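Local coordinates for lipid binding protein (Grifola frondosa, PDB 5H0Q), which binds lipids and probably recognises membrane domains that contain sphingomyelin together with cholesterol, at residues G4-E9 with E91-N96; Q10-M15 with A27-V32; R64-T69 with G97-F102; A115-Y120 with D127-W132; V144-R149 with V196-S201. All coordinates share one frame; numbering follows the deposited sequence. Where two conformers were deposited one is given.

How the contacts relate
Contacts 3, 4 and 5 are centred within about 7 Å of the chain's centre, in the core of a two-sheet beta sandwich. Contact 3 pairs two neighbouring strands of one sheet, contact 4 a hairpin of the other, and contact 5 spans the gap, its centre about 8 Å from that of contact 4. Phe-102 on Ile-118 and the hydroxyls of Tyr-198 and Tyr-200 tie the sheets together. Contact 1 fastens the N-terminal loop to the end of the sandwich, and contact 2 packs two N-terminal helices together beside it. Along the chain contact 2 falls between the segments of contact 1; 64-69 precedes 91-96, so contacts 1 and 3 cross, and contacts 4 and 5 follow.

Contact 1: G4-E9 with E91-N96; sequences GVEIDE and EKRIGN
Arg-93 grips the carboxylate of Glu-6 end-on, NH2 to OE1 at 2.9 Å and NH1 to OE2 at 3.0 Å, a salt bridge with one nitrogen for each oxygen. OE1 is met on its syn lone pair, OE2 on the syn side but with NH1 out of the carboxylate plane; both oxygens lie near the guanidinium plane, and the two flat groups are turned 38° apart. The side chains cross at about a right angle, and CD of Glu-6 rests 3.9 Å from CA of Gly-95, where a side chain would collide with it. A water bridges Glu-6 OE1 and the backbone N of Asn-96. This fastens the loop between strand 2-3 and helix 9-13 to the turn that leads from strand 93-94, at the border of one sheet of the sandwich, toward strand 99-105. Asn-96 embraces Ile-7: its O takes the N-H of Ile-7 at 2.8 Å, from above the carbonyl plane, and its ND2 gives an almost straight bond (177°) to Ile-7 O at 2.9 Å. CB of Ile-7 packs on ND2. Farther out, Asn-96 OD1 accepts from Gly-70 N and ND2 also reaches Met-29 O, fixing the amide's rotation.

Contact 2: Q10-M15 with A27-V32; sequences QYLRVM and ADMAKV
Asp-28 and Leu-12 open the contact: CD2 of Leu-12 lies 3.7 Å from CB of Asp-28 and equally close to the Asp-28 carbonyl O, so this methyl rests on backbone as much as on side chain. The carboxylate is engaged by other groups, OD2 forming a salt bridge with Lys-21 NZ and accepting from Thr-25 N at the start of helix 26-35. One residue on, Met-29 offers CG to the same methyl at 4.0 Å, while its SD turns toward Asp-8 and Glu-9 at the start of helix 9-13. Here the short helix 9-13 and its exit lie against helix 26-35, two helices of the N-terminal region, outside the beta sandwich and joined mainly by apolar contacts. Val-32, a turn after Asp-28, carries most of the remaining packing. Its CG2 comes 3.9 Å from CD2 of Leu-12, the two side chains running alongside with opposite headings. Its CG1, anti to the backbone N (chi1 177°), faces Met-15 tip to tip, SD at 3.9 Å. The same CG1 meets CE2 of Tyr-11 at 4.0 Å, the ring lying obliquely to it; the Tyr-11 hydroxyl bonds to Arg-36 NE.

Contact 3: R64-T69 with G97-F102; sequences RVYNAT and GQWTVF
Tyr-66 and Trp-99 form the tight part of this contact. CB of Tyr-66 sits over the six-membered ring of Trp-99, 3.6 Å from its centroid and nearly on the ring normal, a CH-pi contact, while CD1 comes 3.3 Å from CE2 on the same face, toward the rim. The rings meet obliquely, planes at 38°. Arg-64 lies beside the indole, pointing the same way, with CD 3.4 Å from CZ3 of Trp-99. Its CG stands between backbone N and carbonyl carbon (chi1 64°), and the extended chain delivers the guanidinium to Glu-197 and Gln-48. These side chains share one face of the sheet in which strands 60-68 and 99-105 run antiparallel. Val-65 and Thr-100 are a hydrogen-bonded pair, Val-65 N to Thr-100 O at 2.9 Å. Beyond Trp-99 the pairing continues through the N-H of Asn-67 to Gln-98 O and of Gly-97 to Asn-67 O. Asn-67 OD1 accepts from Thr-69 N, an Asx turn, and also from Thr-69 OG1. Packing is looser on the other face, which looks toward strand 114-121: Val-65 CB stands 3.9 Å from Thr-100 CG2, and Val-65 CG2 only reaches Phe-102 CE2 at 4.3 Å. At the Gly-97 end a bound water lies between Tyr-66 OH and Gly-97 O, within hydrogen-bonding distance of both; that hydroxyl is also bonded to Ala-33 O.

Contact 4: A115-Y120 with D127-W132; sequences AGCIVY and DIFSGW
Gly-116, Ile-118 and Tyr-120 each exchange two backbone hydrogen bonds with Trp-132, Ser-130 and Ile-128 respectively, the shortest running from Ile-128 N to Tyr-120 O at 2.7 Å, between strands antiparallel at 165°. Trp-132 folds back over its partner strand: CG stands between backbone N and carbonyl carbon (chi1 57°), and with no CB on Gly-116 the indole lies directly on its backbone. The carbonyl O of Gly-116 is 3.4 Å above the ring plane, over its centre, and Cys-117 N is nearer the rim, 3.5 Å from CH2. On the opposite face of the sheet, Phe-129 takes CB of Cys-117 over its ring, 4.0 Å from the centroid, while SG meets CE2 at 3.5 Å in an oblique sulfur-aromatic contact. CG2 of Val-119 touches CD2 of the same ring at 4.1 Å; the Val-119 and Asp-127 side chains cross at about a right angle, Val-119 CG1 3.7 Å from Asp-127 CB. The rings of Trp-154 and Phe-129 also meet, and Asp-127 OD2 accepts from Gly-152 N and forms a salt bridge with Lys-76 NZ. These strands form a beta hairpin within an antiparallel five-strand sheet, with Trp-132, Ser-130 and Ile-128 turned toward strand 193-201 in the sandwich interior.

Contact 5: V144-R149 with V196-S201; sequences VLVEVR and VEYVYS
The Tyr-198 ring is met at its edge by Val-146, whose CG1 lies near the ring plane, 3.5 Å from CD1; the two side chains pass with their ends pointing opposite ways. Val-144 comes from strand 143-150 tip to tip with the tyrosine, CG2 reaching CE1 at 3.4 Å and OH at 3.5 Å, oblique to the ring. That methyl stands anti to the backbone N of Val-144, and it also approaches Val-196 CG1, more loosely at 4.3 Å. Trp-132 and Ser-130 of strand 126-134 add further neighbours to the tyrosine. The strands run nearly parallel, 14° apart, but their axes stay 9.1 Å from each other: they belong to opposing sheets of the sandwich and meet through side chains. The two segments share no hydrogen bond and meet mainly through apolar atoms, while the Tyr-198 hydroxyl bonds to Gly-131 O across the sandwich. The tyrosine thus combines a hydrophobic flank, fitted against two valines, with a polar tip anchored to the facing sheet, which should limit how far the ring can shift.

Contact 1: G4-E9 with E91-N96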
# COMPACT_ATOMS: atom_id res chain seq x y z
N GLY A 4 9.25 5.22 10.22
CA GLY A 4 8.72 4.63 11.44
C GLY A 4 9.63 3.56 12.01
O GLY A 4 10.56 3.06 11.37
N VAL A 5 9.34 3.22 13.27
CA VAL A 5 10.05 2.17 13.99
C VAL A 5 9.24 0.89 13.89
O VAL A 5 8.01 0.90 13.93
CB VAL A 5 10.27 2.56 15.47
CG1 VAL A 5 11.18 1.54 16.14
CG2 VAL A 5 10.86 3.94 15.58
N GLU A 6 9.95 -0.23 13.77
CA GLU A 6 9.27 -1.52 13.73
C GLU A 6 8.68 -1.87 15.10
O GLU A 6 9.37 -1.84 16.11
CB GLU A 6 10.24 -2.61 13.26
CG GLU A 6 9.57 -3.98 13.09
CD GLU A 6 10.37 -4.91 12.20
OE1 GLU A 6 9.98 -6.09 12.11
OE2 GLU A 6 11.35 -4.47 11.58
N ILE A 7 7.40 -2.24 15.11
CA ILE A 7 6.65 -2.51 16.33
C ILE A 7 6.58 -4.03 16.44
O ILE A 7 5.81 -4.68 15.75
CB ILE A 7 5.26 -1.87 16.29
CG1 ILE A 7 5.43 -0.34 16.24
CG2 ILE A 7 4.45 -2.28 17.50
CD1 ILE A 7 4.14 0.40 16.05
N ASP A 8 7.47 -4.58 17.27
CA ASP A 8 7.60 -6.03 17.42
C ASP A 8 7.50 -6.41 18.89
O ASP A 8 7.07 -5.61 19.72
CB ASP A 8 8.93 -6.51 16.83
CG ASP A 8 10.12 -5.74 17.37
OD1 ASP A 8 10.00 -5.02 18.40
OD2 ASP A 8 11.21 -5.87 16.78
N GLU A 9 7.87 -7.65 19.24
CA GLU A 9 7.68 -8.07 20.62
C GLU A 9 8.44 -7.17 21.59
O GLU A 9 7.93 -6.82 22.66
CB GLU A 9 8.12 -9.54 20.81
CG GLU A 9 8.05 -9.99 22.26
CD GLU A 9 8.44 -11.45 22.47
OE1 GLU A 9 8.59 -12.15 21.47
OE2 GLU A 9 8.59 -11.85 23.65
N GLU A 91 11.00 -0.51 -1.42
CA GLU A 91 11.45 -1.25 -0.25
C GLU A 91 10.92 -2.68 -0.32
O GLU A 91 9.75 -2.90 -0.62
CB GLU A 91 11.00 -0.56 1.03
CG GLU A 91 11.75 0.72 1.33
CD GLU A 91 13.20 0.47 1.67
OE1 GLU A 91 13.51 -0.61 2.21
OE2 GLU A 91 14.04 1.36 1.40
N LYS A 92 11.80 -3.65 -0.04
CA LYS A 92 11.40 -5.04 -0.14
C LYS A 92 10.69 -5.53 1.12
O LYS A 92 9.92 -6.49 1.05
CB LYS A 92 12.63 -5.92 -0.41
CG LYS A 92 12.61 -6.61 -1.77
CD LYS A 92 11.67 -7.81 -1.77
CE LYS A 92 12.43 -9.13 -1.73
NZ LYS A 92 13.33 -9.24 -0.54
N ARG A 93 10.96 -4.92 2.27
CA ARG A 93 10.45 -5.41 3.54
C ARG A 93 9.97 -4.22 4.35
O ARG A 93 10.74 -3.29 4.61
CB ARG A 93 11.53 -6.16 4.32
CG ARG A 93 11.05 -6.73 5.66
CD ARG A 93 12.21 -7.14 6.54
NE ARG A 93 11.79 -7.74 7.81
CZ ARG A 93 11.49 -7.06 8.91
NH1 ARG A 93 11.52 -5.73 8.89
NH2 ARG A 93 11.13 -7.69 10.03
N ILE A 94 8.71 -4.26 4.77
CA ILE A 94 8.10 -3.21 5.58
C ILE A 94 7.73 -3.82 6.93
O ILE A 94 6.89 -4.73 6.99
CB ILE A 94 6.87 -2.60 4.90
CG1 ILE A 94 7.19 -2.17 3.45
CG2 ILE A 94 6.37 -1.45 5.75
CD1 ILE A 94 6.00 -1.83 2.67
N GLY A 95 8.35 -3.36 8.00
CA GLY A 95 7.99 -3.87 9.31
C GLY A 95 6.62 -3.40 9.75
O GLY A 95 6.07 -2.41 9.26
N ASN A 96 6.06 -4.13 10.73
CA ASN A 96 4.86 -3.66 11.38
C ASN A 96 5.17 -2.29 11.97
O ASN A 96 6.23 -2.10 12.56
CB ASN A 96 4.47 -4.66 12.46
CG ASN A 96 3.20 -4.31 13.15
OD1 ASN A 96 2.17 -4.12 12.53
ND2 ASN A 96 3.26 -4.24 14.47
O HOH W 1 7.26 -6.37 11.92

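Contact 2: Q10-M15 with A27-V32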
# COMPACT_ATOMS: atom_id res chain seq x y z
N GLN A 10 9.67 -6.81 21.25
CA GLN A 10 10.48 -6.02 22.18
C GLN A 10 9.89 -4.64 22.41
O GLN A 10 9.98 -4.10 23.52
CB GLN A 10 11.91 -5.90 21.65
CG GLN A 10 12.74 -7.14 21.89
CD GLN A 10 13.01 -7.37 23.36
OE1 GLN A 10 13.39 -6.44 24.08
NE2 GLN A 10 12.81 -8.60 23.82
N TYR A 11 9.33 -4.03 21.37
CA TYR A 11 8.59 -2.77 21.52
C TYR A 11 7.45 -2.93 22.52
O TYR A 11 7.30 -2.12 23.43
CB TYR A 11 8.07 -2.35 20.14
CG TYR A 11 7.45 -0.96 19.98
CD1 TYR A 11 8.04 -0.03 19.14
CD2 TYR A 11 6.25 -0.61 20.59
CE1 TYR A 11 7.46 1.22 18.93
CE2 TYR A 11 5.66 0.64 20.37
CZ TYR A 11 6.28 1.53 19.54
OH TYR A 11 5.67 2.73 19.35
N LEU A 12 6.66 -4.00 22.40
CA LEU A 12 5.52 -4.11 23.31
C LEU A 12 5.92 -4.49 24.72
O LEU A 12 5.21 -4.14 25.67
CB LEU A 12 4.49 -5.10 22.78
CG LEU A 12 3.41 -4.51 21.88
CD1 LEU A 12 3.97 -4.04 20.54
CD2 LEU A 12 2.25 -5.49 21.69
N ARG A 13 7.05 -5.19 24.89
CA ARG A 13 7.42 -5.64 26.23
C ARG A 13 7.90 -4.50 27.12
O ARG A 13 7.96 -4.68 28.34
CB ARG A 13 8.50 -6.72 26.16
CG ARG A 13 7.95 -8.06 25.65
CD ARG A 13 8.50 -9.26 26.41
NE ARG A 13 7.76 -10.48 26.08
CZ ARG A 13 6.74 -10.95 26.78
NH1 ARG A 13 6.34 -10.35 27.89
NH2 ARG A 13 6.14 -12.07 26.40
N VAL A 14 8.23 -3.33 26.56
CA VAL A 14 8.51 -2.16 27.39
C VAL A 14 7.26 -1.31 27.62
O VAL A 14 7.34 -0.29 28.32
CB VAL A 14 9.61 -1.25 26.79
CG1 VAL A 14 10.93 -1.97 26.72
CG2 VAL A 14 9.22 -0.75 25.42
N MET A 15 6.12 -1.69 27.06
CA MET A 15 4.88 -0.97 27.27
C MET A 15 4.18 -1.47 28.53
O MET A 15 4.17 -2.67 28.81
CB MET A 15 3.96 -1.14 26.07
CG MET A 15 4.52 -0.47 24.83
SD MET A 15 3.52 -0.72 23.36
CE MET A 15 2.10 0.28 23.76
N ALA A 27 -1.99 -10.13 17.14
CA ALA A 27 -3.07 -9.18 17.31
C ALA A 27 -2.65 -8.02 18.18
O ALA A 27 -3.02 -6.88 17.91
CB ALA A 27 -4.30 -9.86 17.91
N ASP A 28 -1.88 -8.29 19.24
CA ASP A 28 -1.39 -7.21 20.11
C ASP A 28 -0.48 -6.26 19.33
O ASP A 28 -0.60 -5.03 19.43
CB ASP A 28 -0.61 -7.80 21.30
CG ASP A 28 -1.47 -8.64 22.24
OD1 ASP A 28 -2.69 -8.39 22.37
OD2 ASP A 28 -0.90 -9.57 22.88
N MET A 29 0.45 -6.82 18.56
CA MET A 29 1.38 -5.95 17.85
C MET A 29 0.67 -5.16 16.76
O MET A 29 1.01 -4.00 16.50
CB MET A 29 2.52 -6.78 17.27
CG MET A 29 3.31 -7.47 18.36
SD MET A 29 4.73 -8.35 17.73
CE MET A 29 3.97 -9.75 16.99
N ALA A 30 -0.34 -5.76 16.14
CA ALA A 30 -1.12 -5.07 15.12
C ALA A 30 -1.92 -3.93 15.73
O ALA A 30 -2.02 -2.84 15.15
CB ALA A 30 -2.03 -6.07 14.41
N LYS A 31 -2.48 -4.15 16.92
CA LYS A 31 -3.27 -3.11 17.58
C LYS A 31 -2.40 -1.91 17.89
O LYS A 31 -2.80 -0.77 17.63
CB LYS A 31 -3.89 -3.65 18.86
CG LYS A 31 -4.65 -2.60 19.68
CD LYS A 31 -5.21 -3.19 20.96
CE LYS A 31 -5.76 -2.10 21.87
NZ LYS A 31 -6.32 -2.65 23.14
N VAL A 32 -1.20 -2.14 18.40
CA VAL A 32 -0.30 -1.03 18.71
C VAL A 32 0.09 -0.29 17.44
O VAL A 32 0.06 0.94 17.38
CB VAL A 32 0.91 -1.55 19.50
CG1 VAL A 32 1.90 -0.43 19.78
CG2 VAL A 32 0.45 -2.12 20.80

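Contact 3: R64-T69 with G97-F102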
# COMPACT_ATOMS: atom_id res chain seq x y z
N ARG A 64 1.45 6.03 -0.30
CA ARG A 64 1.99 5.70 1.01
C ARG A 64 1.33 4.40 1.49
O ARG A 64 0.13 4.21 1.32
CB ARG A 64 1.79 6.82 2.02
CG ARG A 64 0.36 7.19 2.40
CD ARG A 64 0.37 8.29 3.48
NE ARG A 64 -0.96 8.57 4.00
CZ ARG A 64 -1.76 9.55 3.61
NH1 ARG A 64 -1.37 10.43 2.69
NH2 ARG A 64 -2.97 9.65 4.15
N VAL A 65 2.12 3.55 2.13
CA VAL A 65 1.69 2.22 2.57
C VAL A 65 2.04 2.09 4.04
O VAL A 65 3.20 2.27 4.40
CB VAL A 65 2.41 1.12 1.78
CG1 VAL A 65 1.98 -0.25 2.28
CG2 VAL A 65 2.21 1.30 0.30
N TYR A 66 1.05 1.72 4.88
CA TYR A 66 1.28 1.51 6.31
C TYR A 66 0.99 0.05 6.63
O TYR A 66 -0.12 -0.43 6.36
CB TYR A 66 0.42 2.41 7.20
CG TYR A 66 0.79 2.35 8.65
CD1 TYR A 66 2.07 2.71 9.06
CD2 TYR A 66 -0.12 1.93 9.62
CE1 TYR A 66 2.41 2.69 10.40
CE2 TYR A 66 0.23 1.91 10.95
CZ TYR A 66 1.49 2.27 11.33
OH TYR A 66 1.85 2.28 12.64
N ASN A 67 1.95 -0.62 7.24
CA ASN A 67 1.80 -2.02 7.66
C ASN A 67 1.46 -2.06 9.14
O ASN A 67 2.31 -1.78 9.98
CB ASN A 67 3.06 -2.81 7.37
CG ASN A 67 2.97 -4.25 7.90
OD1 ASN A 67 1.89 -4.71 8.21
ND2 ASN A 67 4.11 -4.90 8.04
N ALA A 68 0.20 -2.40 9.45
CA ALA A 68 -0.27 -2.62 10.81
C ALA A 68 -0.77 -4.06 10.99
O ALA A 68 -1.70 -4.28 11.76
CB ALA A 68 -1.37 -1.63 11.17
N THR A 69 -0.18 -5.02 10.27
CA THR A 69 -0.63 -6.41 10.37
C THR A 69 -0.06 -7.17 11.55
O THR A 69 -0.44 -8.33 11.76
CB THR A 69 -0.28 -7.19 9.13
OG1 THR A 69 1.14 -7.32 9.03
CG2 THR A 69 -0.88 -6.59 7.90
N GLY A 97 4.25 -1.34 11.81
CA GLY A 97 4.47 0.02 12.27
C GLY A 97 5.28 0.89 11.34
O GLY A 97 5.56 2.05 11.69
N GLN A 98 5.67 0.39 10.18
CA GLN A 98 6.45 1.16 9.22
C GLN A 98 5.62 1.53 8.00
O GLN A 98 4.64 0.88 7.65
CB GLN A 98 7.71 0.40 8.80
CG GLN A 98 8.63 0.20 9.99
CD GLN A 98 9.96 -0.35 9.61
OE1 GLN A 98 10.04 -1.34 8.89
NE2 GLN A 98 11.03 0.30 10.04
N TRP A 99 6.02 2.65 7.39
CA TRP A 99 5.51 3.16 6.12
C TRP A 99 6.54 2.99 5.02
O TRP A 99 7.75 3.07 5.26
CB TRP A 99 5.22 4.67 6.19
CG TRP A 99 4.20 5.15 7.16
CD1 TRP A 99 4.38 5.41 8.48
CD2 TRP A 99 2.84 5.44 6.86
NE1 TRP A 99 3.20 5.85 9.03
CE2 TRP A 99 2.23 5.88 8.05
CE3 TRP A 99 2.06 5.37 5.69
CZ2 TRP A 99 0.90 6.25 8.12
CZ3 TRP A 99 0.74 5.74 5.76
CH2 TRP A 99 0.17 6.17 6.96
N THR A 100 6.07 2.83 3.78
CA THR A 100 6.89 3.16 2.63
C THR A 100 6.11 4.10 1.71
O THR A 100 4.89 4.21 1.78
CB THR A 100 7.37 1.92 1.90
OG1 THR A 100 8.41 2.30 1.00
CG2 THR A 100 6.25 1.22 1.15
N VAL A 101 6.86 4.80 0.86
CA VAL A 101 6.29 5.78 -0.06
C VAL A 101 6.96 5.60 -1.41
O VAL A 101 8.19 5.44 -1.49
CB VAL A 101 6.50 7.23 0.44
CG1 VAL A 101 5.95 8.23 -0.57
CG2 VAL A 101 5.82 7.39 1.79
N PHE A 102 6.18 5.67 -2.47
CA PHE A 102 6.75 5.66 -3.81
C PHE A 102 5.81 6.38 -4.76
O PHE A 102 4.65 6.64 -4.45
CB PHE A 102 7.01 4.22 -4.28
CG PHE A 102 5.76 3.37 -4.42
CD1 PHE A 102 5.03 3.36 -5.60
CD2 PHE A 102 5.33 2.57 -3.38
CE1 PHE A 102 3.88 2.59 -5.72
CE2 PHE A 102 4.20 1.78 -3.51
CZ PHE A 102 3.48 1.79 -4.69
O HOH W 2 4.25 3.77 13.32

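Contact 4: A115-Y120 with D127-W132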
# COMPACT_ATOMS: atom_id res chain seq x y z
N ALA A 115 -1.34 3.12 -14.08
CA ALA A 115 -2.04 1.95 -13.58
C ALA A 115 -1.02 0.88 -13.22
O ALA A 115 -0.13 0.58 -14.01
CB ALA A 115 -3.01 1.42 -14.63
N GLY A 116 -1.13 0.34 -12.01
CA GLY A 116 -0.15 -0.64 -11.58
C GLY A 116 -0.56 -1.26 -10.27
O GLY A 116 -1.64 -1.01 -9.75
N CYS A 117 0.35 -2.07 -9.72
CA CYS A 117 0.07 -2.70 -8.44
C CYS A 117 1.36 -3.16 -7.78
O CYS A 117 2.41 -3.27 -8.41
CB CYS A 117 -0.89 -3.87 -8.62
SG CYS A 117 -0.11 -5.32 -9.42
N ILE A 118 1.26 -3.35 -6.48
CA ILE A 118 2.27 -4.04 -5.70
C ILE A 118 1.54 -5.11 -4.92
O ILE A 118 0.41 -4.89 -4.46
CB ILE A 118 3.05 -3.09 -4.75
CG1 ILE A 118 3.80 -2.05 -5.58
CG2 ILE A 118 4.06 -3.90 -3.94
CD1 ILE A 118 4.73 -1.18 -4.78
N VAL A 119 2.17 -6.27 -4.79
CA VAL A 119 1.63 -7.39 -4.03
C VAL A 119 2.59 -7.66 -2.89
O VAL A 119 3.78 -7.92 -3.13
CB VAL A 119 1.44 -8.65 -4.89
CG1 VAL A 119 0.92 -9.78 -4.01
CG2 VAL A 119 0.49 -8.40 -6.02
N TYR A 120 2.10 -7.55 -1.66
CA TYR A 120 2.90 -7.83 -0.47
C TYR A 120 2.50 -9.16 0.14
O TYR A 120 1.31 -9.47 0.25
CB TYR A 120 2.72 -6.73 0.59
CG TYR A 120 3.29 -5.38 0.22
CD1 TYR A 120 4.66 -5.17 0.20
CD2 TYR A 120 2.45 -4.33 -0.13
CE1 TYR A 120 5.18 -3.93 -0.16
CE2 TYR A 120 2.97 -3.10 -0.48
CZ TYR A 120 4.33 -2.92 -0.50
OH TYR A 120 4.81 -1.69 -0.85
N ASP A 127 -1.21 -12.96 0.51
CA ASP A 127 -0.72 -11.91 -0.36
C ASP A 127 -1.77 -10.81 -0.43
O ASP A 127 -2.98 -11.09 -0.49
CB ASP A 127 -0.43 -12.42 -1.77
CG ASP A 127 0.91 -13.10 -1.89
OD1 ASP A 127 1.71 -13.03 -0.94
OD2 ASP A 127 1.17 -13.71 -2.94
N ILE A 128 -1.29 -9.57 -0.43
CA ILE A 128 -2.17 -8.42 -0.49
C ILE A 128 -1.89 -7.70 -1.79
O ILE A 128 -0.82 -7.12 -1.96
CB ILE A 128 -1.94 -7.47 0.69
CG1 ILE A 128 -2.09 -8.20 2.01
CG2 ILE A 128 -2.93 -6.32 0.58
CD1 ILE A 128 -1.61 -7.42 3.21
N PHE A 129 -2.88 -7.70 -2.69
CA PHE A 129 -2.81 -6.93 -3.93
C PHE A 129 -3.22 -5.48 -3.65
O PHE A 129 -4.29 -5.24 -3.09
CB PHE A 129 -3.74 -7.56 -4.96
CG PHE A 129 -3.84 -6.83 -6.27
CD1 PHE A 129 -4.64 -5.71 -6.39
CD2 PHE A 129 -3.18 -7.29 -7.39
CE1 PHE A 129 -4.76 -5.04 -7.59
CE2 PHE A 129 -3.31 -6.63 -8.62
CZ PHE A 129 -4.11 -5.50 -8.71
N SER A 130 -2.37 -4.53 -4.02
CA SER A 130 -2.67 -3.12 -3.87
C SER A 130 -2.48 -2.45 -5.22
O SER A 130 -1.35 -2.31 -5.69
CB SER A 130 -1.78 -2.49 -2.81
OG SER A 130 -1.94 -3.19 -1.58
N GLY A 131 -3.58 -2.04 -5.83
CA GLY A 131 -3.55 -1.53 -7.18
C GLY A 131 -4.17 -0.15 -7.30
O GLY A 131 -5.04 0.24 -6.52
N TRP A 132 -3.74 0.56 -8.33
CA TRP A 132 -4.26 1.88 -8.61
C TRP A 132 -4.49 1.98 -10.11
O TRP A 132 -3.88 1.27 -10.91
CB TRP A 132 -3.29 2.97 -8.13
CG TRP A 132 -1.92 2.81 -8.75
CD1 TRP A 132 -1.48 3.35 -9.93
CD2 TRP A 132 -0.87 2.00 -8.26
NE1 TRP A 132 -0.20 2.94 -10.19
CE2 TRP A 132 0.20 2.09 -9.19
CE3 TRP A 132 -0.71 1.19 -7.13
CZ2 TRP A 132 1.39 1.41 -9.00
CZ3 TRP A 132 0.47 0.56 -6.93
CH2 TRP A 132 1.51 0.64 -7.87

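Contact 5: V144-R149 with V196-S201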
# COMPACT_ATOMS: atom_id res chain seq x y z
N VAL A 144 -8.84 2.88 -6.91
CA VAL A 144 -7.94 2.14 -6.04
C VAL A 144 -8.60 0.80 -5.72
O VAL A 144 -9.83 0.69 -5.69
CB VAL A 144 -7.62 2.92 -4.75
CG1 VAL A 144 -8.86 3.09 -3.91
CG2 VAL A 144 -6.52 2.28 -3.97
N LEU A 145 -7.78 -0.23 -5.48
CA LEU A 145 -8.29 -1.58 -5.27
C LEU A 145 -7.35 -2.36 -4.38
O LEU A 145 -6.15 -2.43 -4.67
CB LEU A 145 -8.43 -2.30 -6.60
CG LEU A 145 -8.94 -3.75 -6.54
CD1 LEU A 145 -10.38 -3.74 -6.13
CD2 LEU A 145 -8.72 -4.42 -7.86
N VAL A 146 -7.89 -2.99 -3.34
CA VAL A 146 -7.11 -3.92 -2.54
C VAL A 146 -7.82 -5.27 -2.53
O VAL A 146 -9.05 -5.34 -2.57
CB VAL A 146 -6.87 -3.44 -1.09
CG1 VAL A 146 -5.99 -2.21 -1.09
CG2 VAL A 146 -8.20 -3.15 -0.41
N GLU A 147 -7.04 -6.33 -2.51
CA GLU A 147 -7.56 -7.69 -2.31
C GLU A 147 -6.59 -8.46 -1.44
O GLU A 147 -5.38 -8.45 -1.71
CB GLU A 147 -7.75 -8.44 -3.62
CG GLU A 147 -8.93 -7.96 -4.41
CD GLU A 147 -9.22 -8.80 -5.65
OE1 GLU A 147 -8.47 -9.76 -5.92
OE2 GLU A 147 -10.18 -8.45 -6.37
N VAL A 148 -7.11 -9.12 -0.41
CA VAL A 148 -6.32 -10.04 0.41
C VAL A 148 -6.70 -11.45 -0.03
O VAL A 148 -7.89 -11.77 -0.07
CB VAL A 148 -6.58 -9.86 1.91
CG1 VAL A 148 -5.58 -10.68 2.73
CG2 VAL A 148 -6.51 -8.40 2.32
N ARG A 149 -5.71 -12.26 -0.38
CA ARG A 149 -5.93 -13.63 -0.84
C ARG A 149 -4.81 -14.53 -0.33
O ARG A 149 -3.84 -14.07 0.28
CB ARG A 149 -6.00 -13.69 -2.37
CG ARG A 149 -7.19 -12.96 -2.98
CD ARG A 149 -8.53 -13.57 -2.61
NE ARG A 149 -9.63 -12.98 -3.38
CZ ARG A 149 -10.28 -11.86 -3.08
NH1 ARG A 149 -9.96 -11.18 -1.99
NH2 ARG A 149 -11.28 -11.43 -3.86
N VAL A 196 -2.39 8.44 -2.72
CA VAL A 196 -2.98 7.13 -2.48
C VAL A 196 -2.44 6.64 -1.15
O VAL A 196 -1.26 6.82 -0.86
CB VAL A 196 -2.61 6.15 -3.62
CG1 VAL A 196 -3.09 4.73 -3.29
CG2 VAL A 196 -3.21 6.62 -4.89
N GLU A 197 -3.31 6.00 -0.35
CA GLU A 197 -2.91 5.38 0.91
C GLU A 197 -3.43 3.96 0.97
O GLU A 197 -4.61 3.71 0.73
CB GLU A 197 -3.43 6.14 2.13
CG GLU A 197 -3.02 5.51 3.49
CD GLU A 197 -3.60 6.26 4.69
OE1 GLU A 197 -4.83 6.20 4.87
OE2 GLU A 197 -2.83 6.90 5.43
N TYR A 198 -2.55 3.02 1.30
CA TYR A 198 -2.92 1.64 1.62
C TYR A 198 -2.60 1.39 3.08
O TYR A 198 -1.49 1.67 3.53
CB TYR A 198 -2.13 0.67 0.74
CG TYR A 198 -2.41 0.80 -0.72
CD1 TYR A 198 -3.63 0.40 -1.26
CD2 TYR A 198 -1.49 1.40 -1.57
CE1 TYR A 198 -3.90 0.56 -2.61
CE2 TYR A 198 -1.74 1.55 -2.92
CZ TYR A 198 -2.95 1.14 -3.44
OH TYR A 198 -3.23 1.28 -4.77
N VAL A 199 -3.54 0.76 3.79
CA VAL A 199 -3.33 0.37 5.18
C VAL A 199 -3.68 -1.09 5.31
O VAL A 199 -4.82 -1.48 5.03
CB VAL A 199 -4.18 1.18 6.15
CG1 VAL A 199 -3.85 0.82 7.57
CG2 VAL A 199 -3.94 2.66 5.90
N TYR A 200 -2.76 -1.87 5.85
CA TYR A 200 -3.00 -3.29 6.13
C TYR A 200 -3.08 -3.48 7.64
O TYR A 200 -2.19 -3.00 8.36
CB TYR A 200 -1.89 -4.13 5.53
CG TYR A 200 -1.49 -3.71 4.16
CD1 TYR A 200 -2.45 -3.49 3.18
CD2 TYR A 200 -0.16 -3.51 3.84
CE1 TYR A 200 -2.10 -3.07 1.93
CE2 TYR A 200 0.21 -3.09 2.58
CZ TYR A 200 -0.76 -2.88 1.63
OH TYR A 200 -0.38 -2.43 0.39
N SER A 201 -4.12 -4.18 8.12
CA SER A 201 -4.33 -4.31 9.55
C SER A 201 -4.80 -5.73 9.89
O SER A 201 -5.05 -6.55 9.00
CB SER A 201 -5.35 -3.28 10.04
OG SER A 201 -6.56 -3.36 9.32